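PDB 2XTS: cytochrome from Paracoccus pantotrophus, which forms the cytochrome subunit of the sulfane dehydrogenase SoxCD, this chain holding a heme c domain that probably passes on electrons from the oxidation of protein-bound sulfur. Local coordinates for residues D[28-42]-D[107-119]. Numbering follows the deposited sequence.
Sequences LRPGSGDVATGDALF and VDDTYAITAFLLY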
# COMPACT_ATOMS: atom_id res chain seq x y z
N LEU D 28 -1.97 -9.89 42.83
CA LEU D 28 -1.40 -11.06 43.51
C LEU D 28 -2.49 -12.04 43.92
O LEU D 28 -3.56 -11.62 44.35
CB LEU D 28 -0.61 -10.65 44.75
CG LEU D 28 0.69 -9.88 44.55
CD1 LEU D 28 1.17 -9.38 45.91
CD2 LEU D 28 1.75 -10.71 43.88
N ARG D 29 -2.21 -13.32 43.79
CA ARG D 29 -3.12 -14.36 44.20
C ARG D 29 -2.54 -15.12 45.39
O ARG D 29 -1.32 -15.17 45.56
CB ARG D 29 -3.38 -15.30 43.04
CG ARG D 29 -3.94 -14.57 41.83
CD ARG D 29 -4.24 -15.47 40.68
NE ARG D 29 -4.70 -14.68 39.55
CZ ARG D 29 -5.48 -15.13 38.57
NH1 ARG D 29 -5.90 -16.39 38.57
NH2 ARG D 29 -5.84 -14.30 37.60
N PRO D 30 -3.40 -15.75 46.20
CA PRO D 30 -2.92 -16.46 47.39
C PRO D 30 -1.92 -17.57 47.06
O PRO D 30 -2.16 -18.36 46.14
CB PRO D 30 -4.22 -17.01 48.00
CG PRO D 30 -5.28 -16.13 47.51
CD PRO D 30 -4.88 -15.70 46.15
N GLY D 31 -0.82 -17.61 47.78
CA GLY D 31 0.20 -18.60 47.56
C GLY D 31 1.50 -18.26 48.26
O GLY D 31 1.62 -17.22 48.89
N SER D 32 2.48 -19.14 48.09
CA SER D 32 3.79 -18.96 48.68
C SER D 32 4.82 -19.85 47.99
O SER D 32 4.49 -20.82 47.31
CB SER D 32 3.74 -19.26 50.17
OG SER D 32 3.47 -20.61 50.38
N GLY D 33 6.08 -19.52 48.21
CA GLY D 33 7.20 -20.29 47.71
C GLY D 33 8.49 -19.87 48.36
O GLY D 33 8.69 -18.68 48.61
N ASP D 34 9.38 -20.84 48.61
CA ASP D 34 10.65 -20.53 49.23
C ASP D 34 11.80 -20.62 48.25
O ASP D 34 11.63 -21.09 47.12
CB ASP D 34 10.90 -21.34 50.50
CG ASP D 34 11.00 -22.83 50.28
OD1 ASP D 34 11.17 -23.30 49.14
OD2 ASP D 34 10.92 -23.56 51.29
N VAL D 35 12.96 -20.15 48.70
CA VAL D 35 14.16 -20.12 47.86
C VAL D 35 14.54 -21.52 47.37
O VAL D 35 14.83 -21.69 46.19
CB VAL D 35 15.32 -19.44 48.60
CG1 VAL D 35 16.62 -19.59 47.83
CG2 VAL D 35 14.98 -17.97 48.86
N ALA D 36 14.53 -22.51 48.25
CA ALA D 36 14.99 -23.85 47.89
C ALA D 36 14.09 -24.47 46.82
O ALA D 36 14.58 -25.12 45.86
CB ALA D 36 15.08 -24.78 49.13
N THR D 37 12.78 -24.26 46.96
CA THR D 37 11.83 -24.74 45.97
C THR D 37 12.04 -24.01 44.64
O THR D 37 12.02 -24.62 43.57
CB THR D 37 10.39 -24.56 46.45
OG1 THR D 37 10.21 -25.23 47.71
CG2 THR D 37 9.40 -25.07 45.43
N GLY D 38 12.29 -22.70 44.71
CA GLY D 38 12.58 -21.92 43.52
C GLY D 38 13.83 -22.38 42.80
O GLY D 38 13.85 -22.41 41.57
N ASP D 39 14.88 -22.73 43.56
CA ASP D 39 16.13 -23.24 42.99
C ASP D 39 15.86 -24.50 42.17
O ASP D 39 16.33 -24.66 41.04
CB ASP D 39 17.09 -23.51 44.13
CG ASP D 39 18.51 -23.77 43.70
OD1 ASP D 39 18.83 -23.71 42.50
OD2 ASP D 39 19.34 -24.04 44.60
N ALA D 40 15.10 -25.42 42.75
CA ALA D 40 14.74 -26.67 42.08
C ALA D 40 13.92 -26.43 40.82
O ALA D 40 14.20 -27.00 39.77
CB ALA D 40 14.01 -27.62 43.05
N LEU D 41 12.92 -25.56 40.91
CA LEU D 41 12.15 -25.19 39.72
C LEU D 41 13.01 -24.51 38.66
O LEU D 41 12.85 -24.77 37.47
CB LEU D 41 11.01 -24.25 40.11
CG LEU D 41 9.83 -24.90 40.85
CD1 LEU D 41 8.97 -23.84 41.53
CD2 LEU D 41 8.98 -25.75 39.89
N PHE D 42 13.95 -23.68 39.10
CA PHE D 42 14.81 -22.95 38.19
C PHE D 42 15.72 -23.94 37.46
O PHE D 42 15.92 -23.88 36.24
CB PHE D 42 15.64 -21.90 38.94
CG PHE D 42 16.10 -20.77 38.08
CD1 PHE D 42 15.24 -19.71 37.86
CD2 PHE D 42 17.36 -20.75 37.49
CE1 PHE D 42 15.62 -18.64 37.07
CE2 PHE D 42 17.75 -19.68 36.69
CZ PHE D 42 16.88 -18.64 36.49
N VAL D 107 0.88 -20.56 40.48
CA VAL D 107 1.05 -19.42 41.36
C VAL D 107 2.16 -19.68 42.38
O VAL D 107 3.03 -18.85 42.59
CB VAL D 107 -0.29 -19.02 42.04
CG1 VAL D 107 -0.07 -18.11 43.25
CG2 VAL D 107 -1.25 -18.39 41.02
N ASP D 108 2.12 -20.83 43.04
CA ASP D 108 3.14 -21.17 44.03
C ASP D 108 4.52 -21.30 43.39
O ASP D 108 5.51 -20.84 43.96
CB ASP D 108 2.79 -22.46 44.76
CG ASP D 108 1.70 -22.28 45.81
OD1 ASP D 108 1.32 -21.13 46.14
OD2 ASP D 108 1.26 -23.33 46.33
N ASP D 109 4.58 -21.92 42.22
CA ASP D 109 5.84 -22.04 41.50
C ASP D 109 6.45 -20.66 41.24
O ASP D 109 7.66 -20.46 41.32
CB ASP D 109 5.66 -22.65 40.11
CG ASP D 109 5.30 -24.11 40.10
OD1 ASP D 109 5.47 -24.81 41.13
OD2 ASP D 109 4.82 -24.56 39.02
N THR D 110 5.60 -19.70 40.88
CA THR D 110 6.06 -18.36 40.54
C THR D 110 6.56 -17.62 41.77
O THR D 110 7.57 -16.95 41.74
CB THR D 110 4.98 -17.57 39.76
OG1 THR D 110 4.55 -18.34 38.63
CG2 THR D 110 5.55 -16.26 39.25
N TYR D 111 5.87 -17.77 42.88
CA TYR D 111 6.40 -17.22 44.14
C TYR D 111 7.76 -17.80 44.49
O TYR D 111 8.66 -17.09 44.90
CB TYR D 111 5.45 -17.43 45.32
CG TYR D 111 4.28 -16.47 45.38
CD1 TYR D 111 4.47 -15.09 45.51
CD2 TYR D 111 2.98 -16.94 45.28
CE1 TYR D 111 3.38 -14.23 45.59
CE2 TYR D 111 1.89 -16.09 45.33
CZ TYR D 111 2.10 -14.74 45.48
OH TYR D 111 1.01 -13.90 45.52
N ALA D 112 7.88 -19.12 44.36
CA ALA D 112 9.16 -19.80 44.66
C ALA D 112 10.29 -19.30 43.75
O ALA D 112 11.39 -18.99 44.22
CB ALA D 112 9.02 -21.30 44.55
N ILE D 113 10.02 -19.23 42.45
CA ILE D 113 11.04 -18.77 41.52
C ILE D 113 11.42 -17.32 41.83
O ILE D 113 12.58 -16.95 41.77
CB ILE D 113 10.56 -18.92 40.05
CG1 ILE D 113 10.62 -20.41 39.66
CG2 ILE D 113 11.40 -18.05 39.10
CD1 ILE D 113 9.89 -20.70 38.39
N THR D 114 10.43 -16.49 42.14
CA THR D 114 10.70 -15.10 42.47
C THR D 114 11.56 -15.02 43.74
O THR D 114 12.51 -14.25 43.78
CB THR D 114 9.39 -14.29 42.60
OG1 THR D 114 8.67 -14.35 41.36
CG2 THR D 114 9.66 -12.84 42.87
N ALA D 115 11.28 -15.85 44.74
CA ALA D 115 12.13 -15.92 45.92
C ALA D 115 13.57 -16.29 45.56
O ALA D 115 14.52 -15.70 46.06
CB ALA D 115 11.56 -16.92 46.93
N PHE D 116 13.72 -17.28 44.69
CA PHE D 116 15.06 -17.69 44.24
C PHE D 116 15.79 -16.57 43.48
O PHE D 116 17.00 -16.40 43.62
CB PHE D 116 14.97 -18.94 43.35
CG PHE D 116 16.28 -19.36 42.77
CD1 PHE D 116 17.26 -19.91 43.59
CD2 PHE D 116 16.56 -19.16 41.42
CE1 PHE D 116 18.48 -20.27 43.09
CE2 PHE D 116 17.81 -19.52 40.91
CZ PHE D 116 18.76 -20.08 41.76
N LEU D 117 15.08 -15.82 42.65
CA LEU D 117 15.69 -14.69 41.94
C LEU D 117 16.11 -13.61 42.94
O LEU D 117 17.16 -12.99 42.80
CB LEU D 117 14.76 -14.15 40.85
CG LEU D 117 14.59 -15.09 39.64
CD1 LEU D 117 13.50 -14.53 38.77
CD2 LEU D 117 15.90 -15.25 38.88
N LEU D 118 15.30 -13.36 43.97
CA LEU D 118 15.74 -12.44 45.03
C LEU D 118 17.03 -12.94 45.68
O LEU D 118 17.96 -12.19 45.90
CB LEU D 118 14.66 -12.27 46.09
CG LEU D 118 13.47 -11.42 45.69
CD1 LEU D 118 12.32 -11.59 46.67
CD2 LEU D 118 13.86 -9.95 45.55
N TYR D 119 17.07 -14.22 46.03
CA TYR D 119 18.25 -14.79 46.65
C TYR D 119 19.48 -14.69 45.74
O TYR D 119 20.57 -14.33 46.17
CB TYR D 119 17.99 -16.25 47.00
CG TYR D 119 19.24 -17.00 47.42
CD1 TYR D 119 19.80 -16.77 48.67
CD2 TYR D 119 19.89 -17.88 46.54
CE1 TYR D 119 20.96 -17.44 49.06
CE2 TYR D 119 21.05 -18.53 46.93
CZ TYR D 119 21.57 -18.30 48.19
OH TYR D 119 22.71 -18.94 48.57
O HOH W 1 -1.47 -21.02 45.52
O HOH W 2 1.11 -22.29 49.12
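Gly38 and Phe116 mark the crossing of the first and last helices of the class I cytochrome c fold; the axes of segments 35-42 and 107-119 approach to 6.8 Å at 98°. Glycine makes this closeness possible: Gly38 CA lies 3.2 Å from Ala112 O in a CA-H...O contact, and a CB would collide with that oxygen. Beside it the Phe116 side chain is a knob in the hole formed by Val35, Gly38, Asp39 and Phe42. CG anti to the backbone N (chi1 175°) brings the Phe116 ring up against the backbone of Gly38 and Asp39, and Asp39 CA makes a CH-pi contact over one face, 3.9 Å from the centroid of that ring. The Asp39 carboxylate runs nearly parallel to the same ring. Phe42 meets Phe116 obliquely, planes at 44°; Phe116 CE2 sits over one face of the Phe42 ring, 3.5 Å from Phe42 CG, while Ile113 CG2 approaches that ring's edge. With an alanine at Phe116, the hole would probably be left unfilled and the Phe42 ring, which lies near the heme-linked Cys46 and axial His50, would lose its partner over that face. Phe42 and Ile113 both touch heme c, so the helix crossing forms part of the pocket wall. One turn on from Gly38, Leu41 CD1 lies 3.6 Å from Asp109 CA. Before the first helix, strand 32-34 runs obliquely along helix 107-119, with Gly33 CA 3.6 Å from Ala112 N. Ser32 N donates to Asp108 OD1 (3.0 Å) from above the carboxylate plane, and one water joins the same oxygen to Pro30 O. The Tyr111 ring carries Gly31 O over one face and Arg29 O at its edge, in plane, where Tyr111 OH donates a 2.7 Å hydrogen bond to Arg29 O.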